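3-oxo-tetronate kinase (Salmonella typhimurium, PDB 3DQQ) probably catalyses the ATP-dependent phosphorylation of 3-oxo-tetronate, giving 3-oxo-tetronate 4-phosphate, as a member of the four-carbon acid sugar kinase family. Local coordinates at the interface of chains A and B. Coordinates in Å, arbitrary orientation; residue numbers count along the deposited sequence, not the author numbering. Chains: chain A/B, Putative tRNA synthase.

The interface of chains A and B. Residues chain A 87, 123, 132-133, 141-142, 145; chain B 322, 325-326.
The side-chain amide of B:Gln326 meets chain A on one face and at both polar ends, the nitrogen bonded and the oxygen merely nearby. The A:Met142 methyl CE stands almost squarely over the face, 3.6 Å from B:Gln326 CD. In the amide plane, B:Gln326 NE2 donates a nearly straight hydrogen bond to the A:Thr87 hydroxyl OG1 (3.3 Å, 168° at the hydrogen), which helps set the rotation of the amide. At the other tip, B:Gln326 OE1 comes within 3.4 Å of A:His145 NE2, with amide and imidazole planes 72° apart. The oxygen sits tilted out of the ring plane, and the pair is better read as polar proximity than as a bond. B:Leu322 CD2 approaches the imidazole from the opposite side, near the ring carbon CD2. The B:Ile325 carbonyl oxygen O lies at the edge of the A:Arg123 guanidinium, in plane, 3.6 Å from A:Arg123 NH2, too far to be counted as a bond. B:Ile325 CG2 is modelled over one guanidinium face, but implausibly close, so that packing is doubtful.

The apolar part illustrates how the tip of a short helix can pack branched side chains against a partner. In B:Ile325, CG1 anti to the carbonyl carbon (chi1 -34°) sends CG1 and CD1 toward A:Val132 and A:Met142. A:Val132 CG1 crosses this arm at about a right angle, 3.7 Å from B:Ile325 CG1. A:Met142, bent at chi2 and chi3, meets the isoleucine tip to tip, CE to CD1 3.6 Å, and the same methyl touches B:Leu322 CD2 at 3.6 Å. One thioether end thus packs against three residues of chain B.

Two-fold symmetry repeats the contact with chains exchanged, consistent with a dimer, although the structure alone does not show that it is the biological one. B:Leu322 and B:Ile325 belong to the short helix 321-325 of the nucleotide-binding C-terminal region, with B:Gln326 just past its end. The receiving surface combines strands 123-126 and 129-132, the 3-10 helix 141-144 and the loop residues A:Thr87 and A:His145, all of the sugar-binding region.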
loop_
_atom_site.group_PDB
_atom_site.type_symbol
_atom_site.label_atom_id
_atom_site.label_comp_id
_atom_site.label_asym_id
_atom_site.label_seq_id
_atom_site.Cartn_x
_atom_site.Cartn_y
_atom_site.Cartn_z
ATOM N N THR A 87 -1.147 -21.301 1.742
ATOM C CA THR A 87 -1.886 -21.068 0.524
ATOM C C THR A 87 -1.088 -21.534 -0.732
ATOM O O THR A 87 -1.386 -21.140 -1.869
ATOM C CB THR A 87 -2.253 -19.578 0.437
ATOM O OG1 THR A 87 -1.064 -18.795 0.500
ATOM C CG2 THR A 87 -3.137 -19.161 1.573
ATOM N N ARG A 123 -7.381 -22.129 6.713
ATOM C CA ARG A 123 -7.002 -22.890 5.563
ATOM C C ARG A 123 -7.389 -24.311 5.755
ATOM O O ARG A 123 -6.916 -24.972 6.689
ATOM C CB ARG A 123 -5.541 -22.779 5.362
ATOM C CG ARG A 123 -5.274 -21.726 4.375
ATOM C CD ARG A 123 -4.224 -20.840 4.829
ATOM N NE ARG A 123 -4.772 -19.842 5.699
ATOM C CZ ARG A 123 -4.297 -18.614 5.765
ATOM N NH1 ARG A 123 -3.262 -18.247 4.998
ATOM N NH2 ARG A 123 -4.853 -17.742 6.591
ATOM N N VAL A 132 -9.567 -21.018 1.409
ATOM C CA VAL A 132 -9.188 -19.901 2.222
ATOM C C VAL A 132 -10.438 -19.306 2.782
ATOM O O VAL A 132 -11.173 -18.669 2.103
ATOM C CB VAL A 132 -8.487 -18.856 1.402
ATOM C CG1 VAL A 132 -8.211 -17.664 2.208
ATOM C CG2 VAL A 132 -7.249 -19.393 0.858
ATOM N N MET A 133 -10.664 -19.530 4.050
ATOM C CA MET A 133 -11.890 -19.148 4.689
ATOM C C MET A 133 -13.040 -19.894 4.093
ATOM O O MET A 133 -13.039 -21.088 4.057
ATOM C CB MET A 133 -12.106 -17.668 4.582
ATOM C CG MET A 133 -10.928 -16.841 5.030
ATOM S SD MET A 133 -10.358 -17.042 6.703
ATOM C CE MET A 133 -8.898 -16.107 6.571
ATOM N N GLY A 141 -8.734 -13.772 -2.048
ATOM C CA GLY A 141 -7.713 -12.729 -2.348
ATOM C C GLY A 141 -6.495 -13.224 -3.149
ATOM O O GLY A 141 -5.996 -12.541 -4.080
ATOM N N MET A 142 -6.061 -14.445 -2.808
ATOM C CA MET A 142 -4.915 -15.102 -3.449
ATOM C C MET A 142 -4.961 -15.079 -4.949
ATOM O O MET A 142 -3.965 -15.258 -5.604
ATOM C CB MET A 142 -4.835 -16.559 -2.993
ATOM C CG MET A 142 -4.347 -16.723 -1.582
ATOM S SD MET A 142 -2.735 -15.931 -1.315
ATOM C CE MET A 142 -3.293 -14.829 -0.037
ATOM N N HIS A 145 -2.837 -12.280 -6.032
ATOM C CA HIS A 145 -1.549 -12.149 -5.351
ATOM C C HIS A 145 -0.516 -11.547 -6.310
ATOM O O HIS A 145 -0.400 -11.970 -7.460
ATOM C CB HIS A 145 -1.072 -13.493 -4.817
ATOM C CG HIS A 145 -0.011 -13.380 -3.778
ATOM N ND1 HIS A 145 1.311 -13.157 -4.090
ATOM C CD2 HIS A 145 -0.070 -13.480 -2.429
ATOM C CE1 HIS A 145 2.016 -13.100 -2.975
ATOM N NE2 HIS A 145 1.204 -13.301 -1.950
ATOM N N LEU B 322 -6.376 -9.873 0.985
ATOM C CA LEU B 322 -4.987 -10.423 0.929
ATOM C C LEU B 322 -4.316 -10.333 2.324
ATOM O O LEU B 322 -3.759 -11.331 2.810
ATOM C CB LEU B 322 -4.104 -9.682 -0.121
ATOM C CG LEU B 322 -2.780 -10.324 -0.663
ATOM C CD1 LEU B 322 -1.682 -9.270 -1.030
ATOM C CD2 LEU B 322 -2.197 -11.394 0.280
ATOM N N ILE B 325 -5.411 -12.902 5.307
ATOM C CA ILE B 325 -4.844 -14.267 5.195
ATOM C C ILE B 325 -3.311 -14.237 5.512
ATOM O O ILE B 325 -2.892 -14.769 6.549
ATOM C CB ILE B 325 -5.124 -14.939 3.771
ATOM C CG1 ILE B 325 -6.477 -14.520 3.164
ATOM C CG2 ILE B 325 -5.082 -16.452 3.864
ATOM C CD1 ILE B 325 -6.449 -14.441 1.600
ATOM N N GLN B 326 -2.488 -13.633 4.642
ATOM C CA GLN B 326 -1.087 -13.343 5.007
ATOM C C GLN B 326 -0.997 -11.908 5.530
ATOM O O GLN B 326 -1.071 -10.925 4.769
ATOM C CB GLN B 326 -0.019 -13.636 3.915
ATOM C CG GLN B 326 -0.402 -13.627 2.420
ATOM C CD GLN B 326 -0.187 -14.989 1.744
ATOM O OE1 GLN B 326 0.701 -15.161 0.900
ATOM N NE2 GLN B 326 -1.011 -15.957 2.117
#